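PDB 3BWG: uncharacterized HTH-type transcriptional regulator yydK from Bacillus subtilis subsp. subtilis, which probably binds DNA through an N-terminal GntR-type helix-turn-helix domain and regulates transcription, with a UTRA domain following it. Local coordinates for residues I78-N83 and F230-N235; V95-I100 and V126-Y131; V104-P109 and D120-Y125. All blocks are in the same frame, centred on the assembly; numbering follows the deposited sequence.

Contact 1 of 3, residues I78-N83 and F230-N235; sequences ISLLSN and FVVQAN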
loop_
_atom_site.group_PDB
_atom_site.type_symbol
_atom_site.label_atom_id
_atom_site.label_comp_id
_atom_site.label_asym_id
_atom_site.label_seq_id
_atom_site.Cartn_x
_atom_site.Cartn_y
_atom_site.Cartn_z
ATOM N N ILE B 78 -8.796 7.436 2.576
ATOM C CA ILE B 78 -9.265 6.045 2.593
ATOM C C ILE B 78 -8.025 5.150 2.531
ATOM O O ILE B 78 -7.097 5.355 1.719
ATOM C CB ILE B 78 -10.190 5.685 1.392
ATOM C CG1 ILE B 78 -11.438 6.595 1.340
ATOM C CG2 ILE B 78 -10.563 4.163 1.399
ATOM C CD1 ILE B 78 -11.839 6.912 -0.104
ATOM N N SER B 79 -8.008 4.185 3.428
ATOM C CA SER B 79 -6.973 3.195 3.457
ATOM C C SER B 79 -7.012 2.351 2.168
ATOM O O SER B 79 -7.967 1.635 1.878
ATOM C CB SER B 79 -7.126 2.343 4.714
ATOM O OG SER B 79 -6.198 1.280 4.611
ATOM N N LEU B 80 -5.994 2.495 1.349
ATOM C CA LEU B 80 -5.993 1.796 0.075
ATOM C C LEU B 80 -6.033 0.276 0.286
ATOM O O LEU B 80 -6.760 -0.434 -0.419
ATOM C CB LEU B 80 -4.768 2.221 -0.726
ATOM C CG LEU B 80 -4.563 1.650 -2.128
ATOM C CD1 LEU B 80 -5.572 2.148 -3.142
ATOM C CD2 LEU B 80 -3.158 1.988 -2.528
ATOM N N LEU B 81 -5.282 -0.220 1.275
ATOM C CA LEU B 81 -5.255 -1.636 1.615
ATOM C C LEU B 81 -6.271 -1.939 2.727
ATOM O O LEU B 81 -6.243 -1.309 3.777
ATOM C CB LEU B 81 -3.815 -2.084 2.023
ATOM C CG LEU B 81 -2.687 -1.793 0.984
ATOM C CD1 LEU B 81 -1.310 -2.288 1.435
ATOM C CD2 LEU B 81 -2.999 -2.380 -0.411
ATOM N N SER B 82 -7.153 -2.904 2.490
ATOM C CA SER B 82 -8.265 -3.194 3.401
ATOM C C SER B 82 -7.768 -3.919 4.639
ATOM O O SER B 82 -6.982 -4.863 4.526
ATOM C CB SER B 82 -9.312 -4.100 2.720
ATOM O OG SER B 82 -9.479 -3.758 1.349
ATOM N N ASN B 83 -8.232 -3.478 5.811
ATOM C CA ASN B 83 -8.113 -4.249 7.059
ATOM C C ASN B 83 -6.669 -4.506 7.501
ATOM O O ASN B 83 -6.244 -5.669 7.581
ATOM C CB ASN B 83 -8.864 -5.599 6.943
ATOM C CG ASN B 83 -10.386 -5.458 7.071
ATOM O OD1 ASN B 83 -11.037 -4.780 6.266
ATOM N ND2 ASN B 83 -10.956 -6.128 8.068
ATOM N N PHE B 230 -6.330 8.511 -1.062
ATOM C CA PHE B 230 -5.924 7.245 -0.409
ATOM C C PHE B 230 -4.604 7.320 0.326
ATOM O O PHE B 230 -3.724 8.056 -0.064
ATOM C CB PHE B 230 -5.888 6.078 -1.422
ATOM C CG PHE B 230 -7.184 5.921 -2.164
ATOM C CD1 PHE B 230 -8.190 5.086 -1.668
ATOM C CD2 PHE B 230 -7.408 6.625 -3.337
ATOM C CE1 PHE B 230 -9.425 4.994 -2.291
ATOM C CE2 PHE B 230 -8.647 6.517 -4.000
ATOM C CZ PHE B 230 -9.664 5.690 -3.434
ATOM N N VAL B 231 -4.507 6.584 1.417
ATOM C CA VAL B 231 -3.268 6.431 2.103
ATOM C C VAL B 231 -2.842 4.949 2.145
ATOM O O VAL B 231 -3.667 4.010 2.134
ATOM C CB VAL B 231 -3.278 7.100 3.526
ATOM C CG1 VAL B 231 -4.403 6.519 4.481
ATOM C CG2 VAL B 231 -1.914 6.986 4.159
ATOM N N VAL B 232 -1.521 4.763 2.163
ATOM C CA VAL B 232 -0.919 3.484 2.393
ATOM C C VAL B 232 0.346 3.666 3.214
ATOM O O VAL B 232 1.143 4.617 2.996
ATOM C CB VAL B 232 -0.740 2.673 1.080
ATOM C CG1 VAL B 232 -0.253 3.517 0.015
ATOM C CG2 VAL B 232 0.096 1.374 1.306
ATOM N N GLN B 233 0.460 2.785 4.211
ATOM C CA GLN B 233 1.581 2.758 5.121
ATOM C C GLN B 233 2.442 1.602 4.657
ATOM O O GLN B 233 1.937 0.491 4.459
ATOM C CB GLN B 233 1.139 2.552 6.569
ATOM C CG GLN B 233 0.289 3.666 7.145
ATOM C CD GLN B 233 -0.005 3.543 8.672
ATOM O OE1 GLN B 233 -0.563 4.468 9.256
ATOM N NE2 GLN B 233 0.387 2.422 9.306
ATOM N N ALA B 234 3.725 1.870 4.454
ATOM C CA ALA B 234 4.669 0.842 4.041
ATOM C C ALA B 234 5.732 0.684 5.108
ATOM O O ALA B 234 6.261 1.670 5.626
ATOM C CB ALA B 234 5.311 1.217 2.689
ATOM N N ASN B 235 6.049 -0.560 5.448
ATOM C CA ASN B 235 7.075 -0.817 6.458
ATOM C C ASN B 235 8.245 -1.614 5.882
ATOM O O ASN B 235 8.954 -1.099 4.988
ATOM C CB ASN B 235 6.460 -1.435 7.742
ATOM C CG ASN B 235 5.403 -0.481 8.399
ATOM O OD1 ASN B 235 5.657 0.131 9.448
ATOM N ND2 ASN B 235 4.232 -0.345 7.755
#

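Contact 2 of 3, residues V95-I100 and V126-Y131; sequences VTSKVI and VKRVRY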
loop_
_atom_site.group_PDB
_atom_site.type_symbol
_atom_site.label_atom_id
_atom_site.label_comp_id
_atom_site.label_asym_id
_atom_site.label_seq_id
_atom_site.Cartn_x
_atom_site.Cartn_y
_atom_site.Cartn_z
ATOM N N VAL B 95 -20.546 4.769 4.379
ATOM C CA VAL B 95 -20.630 4.290 3.005
ATOM C C VAL B 95 -21.898 3.463 2.745
ATOM O O VAL B 95 -22.153 2.441 3.396
ATOM C CB VAL B 95 -19.311 3.565 2.544
ATOM C CG1 VAL B 95 -18.952 2.430 3.470
ATOM C CG2 VAL B 95 -19.409 3.078 1.099
ATOM N N THR B 96 -22.704 3.951 1.807
ATOM C CA THR B 96 -23.883 3.241 1.354
ATOM C C THR B 96 -23.721 2.835 -0.101
ATOM O O THR B 96 -22.838 3.346 -0.800
ATOM C CB THR B 96 -25.197 4.050 1.586
ATOM O OG1 THR B 96 -25.195 5.254 0.812
ATOM C CG2 THR B 96 -25.364 4.389 3.081
ATOM N N SER B 97 -24.583 1.916 -0.531
ATOM C CA SER B 97 -24.540 1.305 -1.849
ATOM C C SER B 97 -25.925 1.211 -2.468
ATOM O O SER B 97 -26.906 0.879 -1.794
ATOM C CB SER B 97 -23.925 -0.110 -1.793
ATOM O OG SER B 97 -22.567 -0.084 -1.442
ATOM N N LYS B 98 -25.968 1.504 -3.760
ATOM C CA LYS B 98 -27.086 1.230 -4.635
ATOM C C LYS B 98 -26.692 0.020 -5.518
ATOM O O LYS B 98 -25.725 0.092 -6.261
ATOM C CB LYS B 98 -27.320 2.471 -5.496
ATOM C CG LYS B 98 -28.520 2.463 -6.406
ATOM C CD LYS B 98 -28.644 3.858 -7.037
ATOM C CE LYS B 98 -29.296 3.846 -8.422
ATOM N NZ LYS B 98 -30.800 3.906 -8.379
ATOM N N VAL B 99 -27.424 -1.086 -5.406
ATOM C CA VAL B 99 -27.133 -2.258 -6.201
ATOM C C VAL B 99 -27.792 -2.061 -7.548
ATOM O O VAL B 99 -28.989 -1.891 -7.622
ATOM C CB VAL B 99 -27.649 -3.578 -5.549
ATOM C CG1 VAL B 99 -27.328 -4.786 -6.420
ATOM C CG2 VAL B 99 -27.045 -3.764 -4.189
ATOM N N ILE B 100 -27.000 -2.093 -8.603
ATOM C CA ILE B 100 -27.515 -1.967 -9.939
ATOM C C ILE B 100 -27.854 -3.353 -10.475
ATOM O O ILE B 100 -28.913 -3.527 -11.075
ATOM C CB ILE B 100 -26.535 -1.230 -10.866
ATOM C CG1 ILE B 100 -26.203 0.136 -10.286
ATOM C CG2 ILE B 100 -27.160 -1.047 -12.279
ATOM C CD1 ILE B 100 -24.930 0.698 -10.791
ATOM N N VAL B 126 -21.645 -8.594 -9.274
ATOM C CA VAL B 126 -22.258 -7.414 -8.681
ATOM C C VAL B 126 -21.847 -6.105 -9.333
ATOM O O VAL B 126 -20.689 -5.924 -9.726
ATOM C CB VAL B 126 -22.278 -7.414 -7.088
ATOM C CG1 VAL B 126 -21.727 -8.686 -6.498
ATOM C CG2 VAL B 126 -21.757 -6.116 -6.453
ATOM N N LYS B 127 -22.831 -5.247 -9.559
ATOM C CA LYS B 127 -22.591 -3.954 -10.142
ATOM C C LYS B 127 -23.243 -2.963 -9.162
ATOM O O LYS B 127 -24.444 -3.093 -8.853
ATOM C CB LYS B 127 -23.229 -3.873 -11.527
ATOM C CG LYS B 127 -22.970 -2.528 -12.216
ATOM C CD LYS B 127 -23.860 -2.254 -13.445
ATOM C CE LYS B 127 -23.289 -2.952 -14.679
ATOM N NZ LYS B 127 -24.174 -2.620 -15.856
ATOM N N ARG B 128 -22.458 -2.018 -8.634
ATOM C CA ARG B 128 -22.992 -1.093 -7.648
ATOM C C ARG B 128 -22.277 0.257 -7.641
ATOM O O ARG B 128 -21.084 0.380 -8.003
ATOM C CB ARG B 128 -23.043 -1.741 -6.247
ATOM C CG ARG B 128 -21.730 -1.868 -5.504
ATOM C CD ARG B 128 -21.863 -2.697 -4.243
ATOM N NE ARG B 128 -20.517 -3.009 -3.760
ATOM C CZ ARG B 128 -20.195 -3.369 -2.524
ATOM N NH1 ARG B 128 -21.129 -3.490 -1.586
ATOM N NH2 ARG B 128 -18.922 -3.606 -2.238
ATOM N N VAL B 129 -23.030 1.280 -7.288
ATOM C CA VAL B 129 -22.460 2.589 -7.061
ATOM C C VAL B 129 -22.436 2.719 -5.568
ATOM O O VAL B 129 -23.406 2.342 -4.869
ATOM C CB VAL B 129 -23.291 3.729 -7.719
ATOM C CG1 VAL B 129 -22.665 5.152 -7.470
ATOM C CG2 VAL B 129 -23.456 3.460 -9.225
ATOM N N ARG B 130 -21.313 3.208 -5.063
ATOM C CA ARG B 130 -21.181 3.422 -3.627
ATOM C C ARG B 130 -21.079 4.914 -3.299
ATOM O O ARG B 130 -20.652 5.693 -4.144
ATOM C CB ARG B 130 -20.029 2.594 -3.060
ATOM C CG ARG B 130 -19.943 1.182 -3.646
ATOM C CD ARG B 130 -19.003 0.309 -2.810
ATOM N NE ARG B 130 -19.646 0.031 -1.503
ATOM C CZ ARG B 130 -18.999 -0.444 -0.441
ATOM N NH1 ARG B 130 -17.691 -0.711 -0.528
ATOM N NH2 ARG B 130 -19.663 -0.684 0.697
ATOM N N TYR B 131 -21.527 5.301 -2.095
ATOM C CA TYR B 131 -21.616 6.709 -1.665
ATOM C C TYR B 131 -20.985 6.948 -0.282
ATOM O O TYR B 131 -21.121 6.124 0.631
ATOM C CB TYR B 131 -23.069 7.193 -1.600
ATOM C CG TYR B 131 -23.848 7.076 -2.879
ATOM C CD1 TYR B 131 -24.219 8.210 -3.614
ATOM C CD2 TYR B 131 -24.250 5.825 -3.344
ATOM C CE1 TYR B 131 -24.967 8.081 -4.833
ATOM C CE2 TYR B 131 -24.977 5.680 -4.515
ATOM C CZ TYR B 131 -25.319 6.779 -5.264
ATOM O OH TYR B 131 -26.025 6.537 -6.427
HETATM O O HOH W 1 -21.930 -0.110 2.683
#

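Contact 3 of 3, residues V104-P109 and D120-Y125; sequences VRKPTP and DEDIYY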
loop_
_atom_site.group_PDB
_atom_site.type_symbol
_atom_site.label_atom_id
_atom_site.label_comp_id
_atom_site.label_asym_id
_atom_site.label_seq_id
_atom_site.Cartn_x
_atom_site.Cartn_y
_atom_site.Cartn_z
ATOM N N VAL B 104 -26.376 -14.554 -10.889
ATOM C CA VAL B 104 -25.451 -15.623 -11.159
ATOM C C VAL B 104 -25.296 -15.668 -12.656
ATOM O O VAL B 104 -26.274 -15.531 -13.384
ATOM C CB VAL B 104 -25.957 -16.976 -10.650
ATOM C CG1 VAL B 104 -24.909 -18.074 -10.960
ATOM C CG2 VAL B 104 -26.255 -16.877 -9.175
ATOM N N ARG B 105 -24.059 -15.900 -13.093
ATOM C CA ARG B 105 -23.577 -15.569 -14.419
ATOM C C ARG B 105 -22.319 -16.405 -14.645
ATOM O O ARG B 105 -21.608 -16.734 -13.698
ATOM C CB ARG B 105 -23.169 -14.094 -14.313
ATOM C CG ARG B 105 -22.883 -13.350 -15.508
ATOM C CD ARG B 105 -22.625 -11.911 -15.115
ATOM N NE ARG B 105 -23.865 -11.130 -14.960
ATOM C CZ ARG B 105 -24.089 -9.946 -15.534
ATOM N NH1 ARG B 105 -23.154 -9.373 -16.308
ATOM N NH2 ARG B 105 -25.240 -9.314 -15.309
ATOM N N LYS B 106 -22.021 -16.737 -15.894
ATOM C CA LYS B 106 -20.681 -17.182 -16.250
ATOM C C LYS B 106 -19.697 -15.979 -16.223
ATOM O O LYS B 106 -20.096 -14.842 -16.480
ATOM C CB LYS B 106 -20.667 -17.911 -17.617
ATOM C CG LYS B 106 -21.621 -19.080 -17.698
ATOM C CD LYS B 106 -21.340 -20.105 -16.597
ATOM C CE LYS B 106 -22.248 -21.299 -16.745
ATOM N NZ LYS B 106 -22.073 -22.215 -15.575
ATOM N N PRO B 107 -18.415 -16.233 -15.875
ATOM C CA PRO B 107 -17.461 -15.114 -15.828
ATOM C C PRO B 107 -17.050 -14.665 -17.237
ATOM O O PRO B 107 -16.999 -15.499 -18.163
ATOM C CB PRO B 107 -16.224 -15.732 -15.130
ATOM C CG PRO B 107 -16.308 -17.255 -15.442
ATOM C CD PRO B 107 -17.810 -17.537 -15.497
ATOM N N THR B 108 -16.723 -13.383 -17.387
ATOM C CA THR B 108 -15.958 -12.961 -18.530
ATOM C C THR B 108 -14.604 -13.725 -18.564
ATOM O O THR B 108 -14.182 -14.315 -17.572
ATOM C CB THR B 108 -15.694 -11.447 -18.512
ATOM O OG1 THR B 108 -14.853 -11.108 -17.410
ATOM C CG2 THR B 108 -17.003 -10.626 -18.441
ATOM N N PRO B 109 -13.945 -13.776 -19.730
ATOM C CA PRO B 109 -12.583 -14.345 -19.744
ATOM C C PRO B 109 -11.632 -13.686 -18.733
ATOM O O PRO B 109 -10.972 -14.383 -17.973
ATOM C CB PRO B 109 -12.127 -14.108 -21.177
ATOM C CG PRO B 109 -13.406 -14.109 -21.942
ATOM C CD PRO B 109 -14.428 -13.460 -21.083
ATOM N N ASP B 120 -16.725 -22.042 -17.392
ATOM C CA ASP B 120 -18.034 -22.623 -17.117
ATOM C C ASP B 120 -18.364 -22.672 -15.624
ATOM O O ASP B 120 -19.410 -23.211 -15.245
ATOM C CB ASP B 120 -18.199 -24.006 -17.780
ATOM C CG ASP B 120 -19.670 -24.319 -18.135
ATOM O OD1 ASP B 120 -20.503 -23.387 -18.232
ATOM O OD2 ASP B 120 -20.000 -25.506 -18.333
ATOM N N GLU B 121 -17.487 -22.110 -14.789
ATOM C CA GLU B 121 -17.746 -22.042 -13.353
ATOM C C GLU B 121 -18.613 -20.802 -13.036
ATOM O O GLU B 121 -18.305 -19.686 -13.489
ATOM C CB GLU B 121 -16.427 -22.020 -12.563
ATOM C CG GLU B 121 -15.559 -23.290 -12.656
ATOM C CD GLU B 121 -14.406 -23.306 -11.621
ATOM O OE1 GLU B 121 -14.673 -23.215 -10.386
ATOM O OE2 GLU B 121 -13.226 -23.393 -12.050
ATOM N N ASP B 122 -19.709 -20.996 -12.305
ATOM C CA ASP B 122 -20.593 -19.872 -11.947
ATOM C C ASP B 122 -19.900 -18.819 -11.068
ATOM O O ASP B 122 -19.116 -19.151 -10.166
ATOM C CB ASP B 122 -21.807 -20.378 -11.171
ATOM C CG ASP B 122 -22.783 -21.145 -12.029
ATOM O OD1 ASP B 122 -22.692 -21.061 -13.270
ATOM O OD2 ASP B 122 -23.665 -21.815 -11.454
ATOM N N ILE B 123 -20.159 -17.551 -11.340
ATOM C CA ILE B 123 -19.740 -16.500 -10.417
ATOM C C ILE B 123 -20.994 -15.742 -9.993
ATOM O O ILE B 123 -21.980 -15.780 -10.745
ATOM C CB ILE B 123 -18.627 -15.562 -11.006
ATOM C CG1 ILE B 123 -18.995 -14.933 -12.364
ATOM C CG2 ILE B 123 -17.327 -16.361 -11.197
ATOM C CD1 ILE B 123 -19.620 -13.530 -12.316
ATOM N N TYR B 124 -20.975 -15.122 -8.799
ATOM C CA TYR B 124 -21.883 -14.007 -8.492
ATOM C C TYR B 124 -21.347 -12.728 -9.089
ATOM O O TYR B 124 -20.176 -12.403 -8.883
ATOM C CB TYR B 124 -22.013 -13.757 -7.003
ATOM C CG TYR B 124 -23.051 -14.604 -6.390
ATOM C CD1 TYR B 124 -22.703 -15.726 -5.630
ATOM C CD2 TYR B 124 -24.384 -14.336 -6.621
ATOM C CE1 TYR B 124 -23.678 -16.529 -5.074
ATOM C CE2 TYR B 124 -25.386 -15.150 -6.091
ATOM C CZ TYR B 124 -25.033 -16.227 -5.316
ATOM O OH TYR B 124 -26.030 -17.016 -4.795
ATOM N N TYR B 125 -22.203 -11.984 -9.791
ATOM C CA TYR B 125 -21.769 -10.733 -10.385
ATOM C C TYR B 125 -22.427 -9.587 -9.678
ATOM O O TYR B 125 -23.638 -9.583 -9.520
ATOM C CB TYR B 125 -22.147 -10.701 -11.870
ATOM C CG TYR B 125 -21.996 -9.355 -12.540
ATOM C CD1 TYR B 125 -20.737 -8.912 -12.951
ATOM C CD2 TYR B 125 -23.113 -8.533 -12.801
ATOM C CE1 TYR B 125 -20.581 -7.701 -13.556
ATOM C CE2 TYR B 125 -22.960 -7.303 -13.441
ATOM C CZ TYR B 125 -21.677 -6.898 -13.801
ATOM O OH TYR B 125 -21.433 -5.705 -14.442
#

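Contact 1 of 3, residues I78-N83 and F230-N235
Packing is tightest where Phe230 lies beside Ile78. The two side chains point the same way from neighbouring strands. CG1 of Ile78 and CG of Phe230 both stand anti to their carbonyl carbons (chi1 -58° and -54°). CB of Ile78 comes within 3.7 Å of Phe230 CD1, and CD1 of Ile78 reaches Phe230 CE1 at 3.8 Å. Tyr223 meets the Phe230 ring edge-to-face, and Leu202 of strand 200-210 also touches it. Next to this cluster Leu80 sets its CB 4.1 Å from Phe230 CB. Two backbone bonds hold the strands. Val231 N donates to Ile78 O at 2.9 Å, from above the carbonyl plane. Leu80 N donates to Val231 O at 2.9 Å, nearly straight (173° at the hydrogen) and in the carbonyl plane. The result is a short parallel bridge between strand 78-79 and the C-terminal strand 230-234. The latter also pairs antiparallel with a strand of the second subunit, so the sheet runs on across the dimer interface. Past the bridge the contact loosens. The side chains of Leu81 and Val232 cross obliquely, with Leu81 CD1 3.9 Å from Val232 CG2, and Leu80 CD2 only brushes Val232 CG1 at 4.2 Å. On the Ser79 side, which is partly exposed, Ser79 OG turns back to its own segment and donates to Leu81 O at 2.7 Å.

Contact 2 of 3, residues V95-I100 and V126-Y131
The guanidinium of Arg130 is covered on both faces. Val95 CG2 lies over one, offset toward the rim and 3.8 Å from Arg130 NH2. Arg128 NH2 lies over the opposite face, also off centre. At the edge, in plane, are Ser97 OG and a water. Arg130 NE donates to Ser97 OG at 2.9 Å (160° at the hydrogen). The water donates to Val95 O and weakly accepts from Arg130 NH2. Arg130 is bent at chi3 (70°), while Arg128 runs extended from CG to NE, so Arg130 NE sits over the centre of the Arg128 guanidinium. Nearby acids probably ease this crowding of like charges: Glu140 binds Arg128 NE and Glu91 binds Arg130 NH1. Arg128 NH1 also bonds to Val157 O and His159 O. Beneath these groups runs an antiparallel ladder, the edge strand 95-105 of the six-stranded UTRA sheet against strand 123-132. Thr96 and Tyr131 form an antiparallel hydrogen-bonded pair, with Tyr131 N to Thr96 O at 2.7 Å. An alanine in place of Arg130 removes the partner of Ser97 OG and Glu91 and the NE over the Arg128 guanidinium, and would probably loosen the hold on Ser97 and Arg128. On the other side of the sheet Lys98 lies alongside Tyr131, its CD 3.8 Å from Tyr131 OH. Ile100 crosses Val129 obliquely, Ile100 CD1 3.5 Å from Val129 CG2, and Tyr192 of helix 187-193 packs against both.

Contact 3 of 3, residues V104-P109 and D120-Y125
Arg105 and Tyr125 both start with CG anti to the backbone N (chi1 -168° and 169°), so their side chains run the same way, side by side. A bend at chi3 of Arg105 then lays the guanidinium flat on the Tyr125 ring. The planes are 17° apart, and Arg105 CZ is 3.2 Å from Tyr125 CD2. This is a stacked cation-pi contact, offset so that Arg105 NH1 lies toward the ring rim. Glu101 and Asp103 bind Arg105 NH2 and NE, which would help fix the guanidinium's rotation. Tyr125 OH is bonded to Glu141.

Lys106 leaves the backbone away from the other segment and is bent at chi2, which turns its ammonium group back. Lys106 NZ meets Asp122 OD1 at 2.7 Å, from above the carboxylate plane, and donates to Asp120 O at 2.9 Å. A longer salt bridge joins Lys106 NZ to Asp120 OD1 at 3.3 Å. One ammonium group thus gathers two carboxylates and a carbonyl, a small salt-bridge network where the strands give way to loop.

Between these polar ends the backbones pair antiparallel. Ile123 N donates to Arg105 O at 2.9 Å, almost straight, and Arg105 N returns a bond to Ile123 O. On the face of Val104 and Tyr124, Val104 CG2 touches Tyr124 CE2 at 3.6 Å. Ile123 CG1 takes the crowded position between N and carbonyl carbon, 4.0 Å from Pro107 CB.

The contact joins the end of strand 95-105 to the start of strand 123-132. Thr108 then N-caps helix 109-114 by bonding to Ala111 N. Strand 135-145 lines the far side of strand 123-132, with Tyr143 touching Ile123 and Tyr144 touching Tyr124.

From the N terminus the chain first runs through the predicted helix-turn-helix motif (residues 32-51) and later reaches strand 78-79. Contact 1 closes the widest loop there, pairing this strand with strand 230-234 near the C terminus. The six-stranded sheet of the UTRA domain lies within that loop. Contact 2 is nested inside it and joins strand 95-105 to strand 123-132. Contact 3 is nested in turn inside contact 2, uses the same two strands, and encloses helix 109-114. The centres of contacts 2 and 3 are about 20 Å apart. Contact 1 stands apart, its nearest atoms about 9 Å from contact 2 and about 17 Å from contact 3.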